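Local coordinates for NAD-dependent L-serine dehydrogenase (Pseudomonas aeruginosa, PDB 3OBB), which catalyses the NAD-dependent oxidation of L-serine and methyl-L-serine, acting as a homotetramer related to the 3-hydroxyisobutyrate dehydrogenases, at residues N21-G26 with D40-A45; L29-F32 with A38-G41. All coordinates share one frame; numbering follows the deposited sequence.

Contact 1. Residues N21-G26 with D40-A45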
ATOM      1  N   ASN A  21      -1.312  -4.822 -41.426  1.00 40.75           N
ATOM      2  CA  ASN A  21      -2.745  -4.646 -41.645  1.00 42.81           C
ATOM      3  C   ASN A  21      -3.136  -3.512 -42.581  1.00 44.22           C
ATOM      4  O   ASN A  21      -4.081  -3.664 -43.377  1.00 45.81           O
ATOM      5  CB  ASN A  21      -3.522  -4.547 -40.336  1.00 42.79           C
ATOM      6  CG  ASN A  21      -3.742  -5.882 -39.746  1.00 45.09           C
ATOM      7  OD1 ASN A  21      -4.081  -6.823 -40.468  1.00 48.48           O
ATOM      8  ND2 ASN A  21      -3.482  -6.015 -38.452  1.00 44.42           N
ATOM      9  N   LEU A  22      -2.409  -2.399 -42.495  1.00 43.94           N
ATOM     10  CA  LEU A  22      -2.564  -1.308 -43.474  1.00 45.47           C
ATOM     11  C   LEU A  22      -2.309  -1.778 -44.906  1.00 47.31           C
ATOM     12  O   LEU A  22      -3.104  -1.498 -45.790  1.00 48.91           O
ATOM     13  CB  LEU A  22      -1.707  -0.099 -43.106  1.00 44.99           C
ATOM     14  CG  LEU A  22      -2.171   0.609 -41.827  1.00 43.58           C
ATOM     15  CD1 LEU A  22      -1.293   1.823 -41.564  1.00 43.76           C
ATOM     16  CD2 LEU A  22      -3.634   1.038 -41.941  1.00 40.88           C
ATOM     17  N   LEU A  23      -1.216  -2.512 -45.117  1.00 47.36           N
ATOM     18  CA  LEU A  23      -0.936  -3.173 -46.402  1.00 48.78           C
ATOM     19  C   LEU A  23      -2.086  -4.071 -46.882  1.00 50.57           C
ATOM     20  O   LEU A  23      -2.433  -4.060 -48.059  1.00 52.31           O
ATOM     21  CB  LEU A  23       0.321  -4.038 -46.297  1.00 47.71           C
ATOM     22  CG  LEU A  23       1.694  -3.386 -46.328  1.00 47.13           C
ATOM     23  CD1 LEU A  23       2.787  -4.443 -46.210  1.00 45.17           C
ATOM     24  CD2 LEU A  23       1.861  -2.552 -47.572  1.00 47.62           C
ATOM     25  N   LYS A  24      -2.656  -4.874 -45.985  1.00 48.89           N
ATOM     26  CA  LYS A  24      -3.715  -5.791 -46.382  1.00 50.94           C
ATOM     27  C   LYS A  24      -4.959  -5.001 -46.791  1.00 52.27           C
ATOM     28  O   LYS A  24      -5.699  -5.420 -47.680  1.00 53.61           O
ATOM     29  CB  LYS A  24      -4.066  -6.759 -45.242  1.00 50.95           C
ATOM     30  CG  LYS A  24      -2.988  -7.788 -44.858  1.00 51.55           C
ATOM     31  CD  LYS A  24      -3.109  -8.041 -43.350  1.00 55.29           C
ATOM     32  CE  LYS A  24      -3.154  -9.519 -42.936  1.00 57.61           C
ATOM     33  NZ  LYS A  24      -2.039 -10.362 -43.486  1.00 57.73           N
ATOM     34  N   ALA A  25      -5.180  -3.867 -46.116  1.00 51.46           N
ATOM     35  CA  ALA A  25      -6.219  -2.887 -46.468  1.00 53.17           C
ATOM     36  C   ALA A  25      -5.968  -2.152 -47.809  1.00 56.10           C
ATOM     37  O   ALA A  25      -6.848  -1.480 -48.307  1.00 59.07           O
ATOM     38  CB  ALA A  25      -6.382  -1.889 -45.357  1.00 52.25           C
ATOM     39  N   GLY A  26      -4.769  -2.259 -48.370  1.00 55.33           N
ATOM     40  CA  GLY A  26      -4.502  -1.702 -49.687  1.00 58.34           C
ATOM     41  C   GLY A  26      -3.734  -0.389 -49.706  1.00 58.76           C
ATOM     42  O   GLY A  26      -3.578   0.215 -50.755  1.00 60.66           O
ATOM     43  N   ASP A  40      12.444  -6.075 -43.162  1.00 42.24           N
ATOM     44  CA  ASP A  40      12.344  -7.095 -44.226  1.00 42.93           C
ATOM     45  C   ASP A  40      11.015  -7.828 -44.207  1.00 41.29           C
ATOM     46  O   ASP A  40      10.468  -8.157 -45.252  1.00 42.48           O
ATOM     47  CB  ASP A  40      13.466  -8.121 -44.133  1.00 43.20           C
ATOM     48  CG  ASP A  40      14.830  -7.522 -44.339  1.00 46.05           C
ATOM     49  OD1 ASP A  40      14.997  -6.535 -45.113  1.00 45.91           O
ATOM     50  OD2 ASP A  40      15.753  -8.084 -43.713  1.00 48.85           O
ATOM     51  N   GLY A  41      10.509  -8.072 -43.015  1.00 40.72           N
ATOM     52  CA  GLY A  41       9.174  -8.664 -42.820  1.00 40.84           C
ATOM     53  C   GLY A  41       8.084  -7.861 -43.521  1.00 41.11           C
ATOM     54  O   GLY A  41       7.224  -8.407 -44.192  1.00 41.78           O
ATOM     55  N   LEU A  42       8.147  -6.546 -43.374  1.00 41.23           N
ATOM     56  CA  LEU A  42       7.184  -5.663 -44.003  1.00 40.83           C
ATOM     57  C   LEU A  42       7.425  -5.576 -45.485  1.00 40.91           C
ATOM     58  O   LEU A  42       6.477  -5.546 -46.232  1.00 41.85           O
ATOM     59  CB  LEU A  42       7.193  -4.255 -43.357  1.00 41.07           C
ATOM     60  CG  LEU A  42       6.104  -3.937 -42.323  1.00 39.06           C
ATOM     61  CD1 LEU A  42       4.735  -3.858 -43.004  1.00 38.08           C
ATOM     62  CD2 LEU A  42       6.095  -4.971 -41.179  1.00 37.20           C
ATOM     63  N   VAL A  43       8.685  -5.544 -45.906  1.00 41.45           N
ATOM     64  CA  VAL A  43       9.021  -5.531 -47.337  1.00 42.62           C
ATOM     65  C   VAL A  43       8.507  -6.801 -48.029  1.00 42.24           C
ATOM     66  O   VAL A  43       7.924  -6.722 -49.101  1.00 44.09           O
ATOM     67  CB  VAL A  43      10.554  -5.298 -47.624  1.00 44.28           C
ATOM     68  CG1 VAL A  43      10.881  -5.434 -49.109  1.00 45.71           C
ATOM     69  CG2 VAL A  43      10.992  -3.935 -47.169  1.00 45.98           C
ATOM     70  N   ALA A  44       8.690  -7.967 -47.411  1.00 40.38           N
ATOM     71  CA  ALA A  44       8.130  -9.212 -47.964  1.00 40.01           C
ATOM     72  C   ALA A  44       6.608  -9.139 -48.184  1.00 39.72           C
ATOM     73  O   ALA A  44       6.082  -9.732 -49.111  1.00 41.15           O
ATOM     74  CB  ALA A  44       8.509 -10.426 -47.090  1.00 38.48           C
ATOM     75  N   ALA A  45       5.903  -8.402 -47.341  1.00 39.85           N
ATOM     76  CA  ALA A  45       4.439  -8.292 -47.444  1.00 40.46           C
ATOM     77  C   ALA A  45       3.949  -7.160 -48.386  1.00 43.14           C
ATOM     78  O   ALA A  45       2.735  -6.917 -48.532  1.00 43.68           O
ATOM     79  CB  ALA A  45       3.857  -8.128 -46.082  1.00 37.77           C
TER

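Contact 2. Residues L29-F32 with A38-G41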
ATOM      1  N   LEU A  29       2.846   1.613 -48.231  1.00 53.03           N
ATOM      2  CA  LEU A  29       3.619   2.021 -47.068  1.00 51.08           C
ATOM      3  C   LEU A  29       5.088   2.117 -47.405  1.00 52.08           C
ATOM      4  O   LEU A  29       5.624   1.238 -48.065  1.00 51.34           O
ATOM      5  CB  LEU A  29       3.444   1.040 -45.892  1.00 47.62           C
ATOM      6  CG  LEU A  29       2.111   0.590 -45.242  1.00 45.84           C
ATOM      7  CD1 LEU A  29       2.353   0.379 -43.758  1.00 44.34           C
ATOM      8  CD2 LEU A  29       0.927   1.500 -45.413  1.00 45.24           C
ATOM      9  N   ASN A  30       5.723   3.192 -46.943  1.00 53.10           N
ATOM     10  CA  ASN A  30       7.171   3.222 -46.752  1.00 53.90           C
ATOM     11  C   ASN A  30       7.407   2.996 -45.284  1.00 50.83           C
ATOM     12  O   ASN A  30       6.799   3.667 -44.458  1.00 50.32           O
ATOM     13  CB  ASN A  30       7.779   4.575 -47.146  1.00 57.70           C
ATOM     14  CG  ASN A  30       7.330   5.039 -48.503  1.00 63.30           C
ATOM     15  OD1 ASN A  30       6.818   6.160 -48.652  1.00 69.12           O
ATOM     16  ND2 ASN A  30       7.486   4.180 -49.507  1.00 64.09           N
ATOM     17  N   VAL A  31       8.290   2.062 -44.947  1.00 49.70           N
ATOM     18  CA  VAL A  31       8.489   1.686 -43.543  1.00 46.45           C
ATOM     19  C   VAL A  31       9.928   1.936 -43.075  1.00 47.36           C
ATOM     20  O   VAL A  31      10.874   1.914 -43.871  1.00 49.52           O
ATOM     21  CB  VAL A  31       8.046   0.217 -43.256  1.00 44.30           C
ATOM     22  CG1 VAL A  31       6.567   0.050 -43.547  1.00 44.35           C
ATOM     23  CG2 VAL A  31       8.878  -0.838 -44.050  1.00 42.71           C
ATOM     24  N   PHE A  32      10.081   2.212 -41.784  1.00 46.10           N
ATOM     25  CA  PHE A  32      11.397   2.258 -41.183  1.00 46.55           C
ATOM     26  C   PHE A  32      11.324   1.762 -39.764  1.00 44.40           C
ATOM     27  O   PHE A  32      10.381   2.064 -39.014  1.00 43.54           O
ATOM     28  CB  PHE A  32      12.066   3.660 -41.244  1.00 50.15           C
ATOM     29  CG  PHE A  32      13.495   3.658 -40.732  1.00 51.62           C
ATOM     30  CD1 PHE A  32      13.791   4.108 -39.437  1.00 52.93           C
ATOM     31  CD2 PHE A  32      14.521   3.134 -41.511  1.00 52.99           C
ATOM     32  CE1 PHE A  32      15.109   4.077 -38.948  1.00 53.58           C
ATOM     33  CE2 PHE A  32      15.832   3.090 -41.037  1.00 56.28           C
ATOM     34  CZ  PHE A  32      16.121   3.565 -39.743  1.00 56.18           C
ATOM     35  N   ALA A  38      12.895  -6.716 -38.957  1.00 40.01           N
ATOM     36  CA  ALA A  38      11.546  -6.121 -38.837  1.00 38.40           C
ATOM     37  C   ALA A  38      11.127  -5.403 -40.135  1.00 38.94           C
ATOM     38  O   ALA A  38       9.990  -5.554 -40.611  1.00 37.76           O
ATOM     39  CB  ALA A  38      11.450  -5.170 -37.621  1.00 39.01           C
ATOM     40  N   VAL A  39      12.059  -4.647 -40.719  1.00 40.16           N
ATOM     41  CA  VAL A  39      11.831  -3.994 -41.995  1.00 40.74           C
ATOM     42  C   VAL A  39      11.592  -5.049 -43.097  1.00 41.61           C
ATOM     43  O   VAL A  39      10.649  -4.924 -43.886  1.00 42.18           O
ATOM     44  CB  VAL A  39      13.007  -3.027 -42.361  1.00 43.00           C
ATOM     45  CG1 VAL A  39      12.880  -2.539 -43.793  1.00 45.15           C
ATOM     46  CG2 VAL A  39      13.077  -1.843 -41.403  1.00 41.71           C
ATOM     47  N   ASP A  40      12.444  -6.075 -43.162  1.00 42.24           N
ATOM     48  CA  ASP A  40      12.344  -7.095 -44.226  1.00 42.93           C
ATOM     49  C   ASP A  40      11.015  -7.828 -44.207  1.00 41.29           C
ATOM     50  O   ASP A  40      10.468  -8.157 -45.252  1.00 42.48           O
ATOM     51  CB  ASP A  40      13.466  -8.121 -44.133  1.00 43.20           C
ATOM     52  CG  ASP A  40      14.830  -7.522 -44.339  1.00 46.05           C
ATOM     53  OD1 ASP A  40      14.997  -6.535 -45.113  1.00 45.91           O
ATOM     54  OD2 ASP A  40      15.753  -8.084 -43.713  1.00 48.85           O
ATOM     55  N   GLY A  41      10.509  -8.072 -43.015  1.00 40.72           N
ATOM     56  CA  GLY A  41       9.174  -8.664 -42.820  1.00 40.84           C
ATOM     57  C   GLY A  41       8.084  -7.861 -43.521  1.00 41.11           C
ATOM     58  O   GLY A  41       7.224  -8.407 -44.192  1.00 41.78           O
TER

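Contact 1. Residues N21-G26 with D40-A45
Leu42 is the first residue of helix 36-44 to meet Leu23, on the last turn of helix 15-24, and the two leucines touch by single methyls: Leu42 CD1 lies 3.8 Å from Leu23 CD1. CB of Leu42 leaves its helix obliquely to the neighbouring one, and a first torsion of -99°, well off a staggered value, carries CD1 across. The same side chain also packs on Ala16, Ala19 and Thr20, farther back along helix 15-24.

One turn later Ala45, just past the end of its helix, offers two surfaces to the same methyl of Leu23. Its CB stands 3.8 Å from Leu23 CD1, in a direction roughly at right angles to that of Leu42 CD1. The methyl also sits over the face of the carbonyl group, Leu23 CD1 being 3.4 Å from Ala45 O and 3.7 Å from Ala45 C, with the C-O...CD1 angle near 93°. Leu23 reaches this far because CD1 is anti to CA (chi2 -180°), making it the leading atom of an extended side chain.

The contact thus joins the C-terminal ends of two consecutive helices of the Rossmann-type NAD domain. Residues 21-26 fall within the experimentally established NAD(+)-binding span, but what meets here is apolar packing between helix ends. No hydrogen bond crosses it, and the partners are three methyls and the face of a carbonyl, so its chemistry is dispersion and shape fit rather than directed polar bonding.

Contact 2. Residues L29-F32 with A38-G41
This is a buried helix-on-strand contact, in which Val39 of helix 36-44 covers the C-terminal end of strand 28-32 at Val31 and Phe32. The two gamma methyls of Val39 face different partners, both at loose range. CG1 lies alongside a branch of Val31, with Val39 CG1 4.4 Å from Val31 CG2, whereas CG2 is turned to the main chain one residue on, with Val39 CG2 4.3 Å from Phe32 C. The latter is a loose approach of a methyl to backbone, because the CB of Phe32 points away from the helix. CG1 of Val39 is anti to the backbone N (chi1 170°), which spreads the fork over both strand residues. Val31, by contrast, directs its CB at the helix, and its side chain also packs on Leu11 and on Phe8 of strand 5-9.

These elements open a beta-alpha-beta unit, strand 28-32, helix 36-44 and strand 48-49, within the Rossmann-type domain. The backbone of Val31 is hydrogen-bonded to Ser48 and Ala50, while Val39 touches Ala49, so the helix lies against both parallel strands that it connects. Leu29 to Phe32 belong to the experimentally established NAD(+)-binding region. Asp33, which follows the strand directly, occupies the place where many NAD-dependent Rossmann domains carry an acidic residue for the adenosine ribose, and Ala38, next to Val39 on the helix, packs on it.

Helix 36-44 serves both contacts, facing helix 15-24 with its last turn in contact 1 and strand 28-32 with its first half, through Val39, in contact 2; Asp40 and Gly41 belong to both ranges. Contact 2 is the core member, valine against valine and main chain beneath the helix. Contact 1 is only partly buried, running from enclosed Leu42 to exposed Ala45, and includes a carbonyl at its outer edge. The two form one continuous apolar layer: Leu42 CB packs 3.9 Å from Val31 CG2, and Leu23 CD2, the branch turned from helix 36-44, lies 3.9 Å from Leu29 CG. The more deeply buried contact 2 is nevertheless the looser, its methyls standing farther from their partners than those of contact 1.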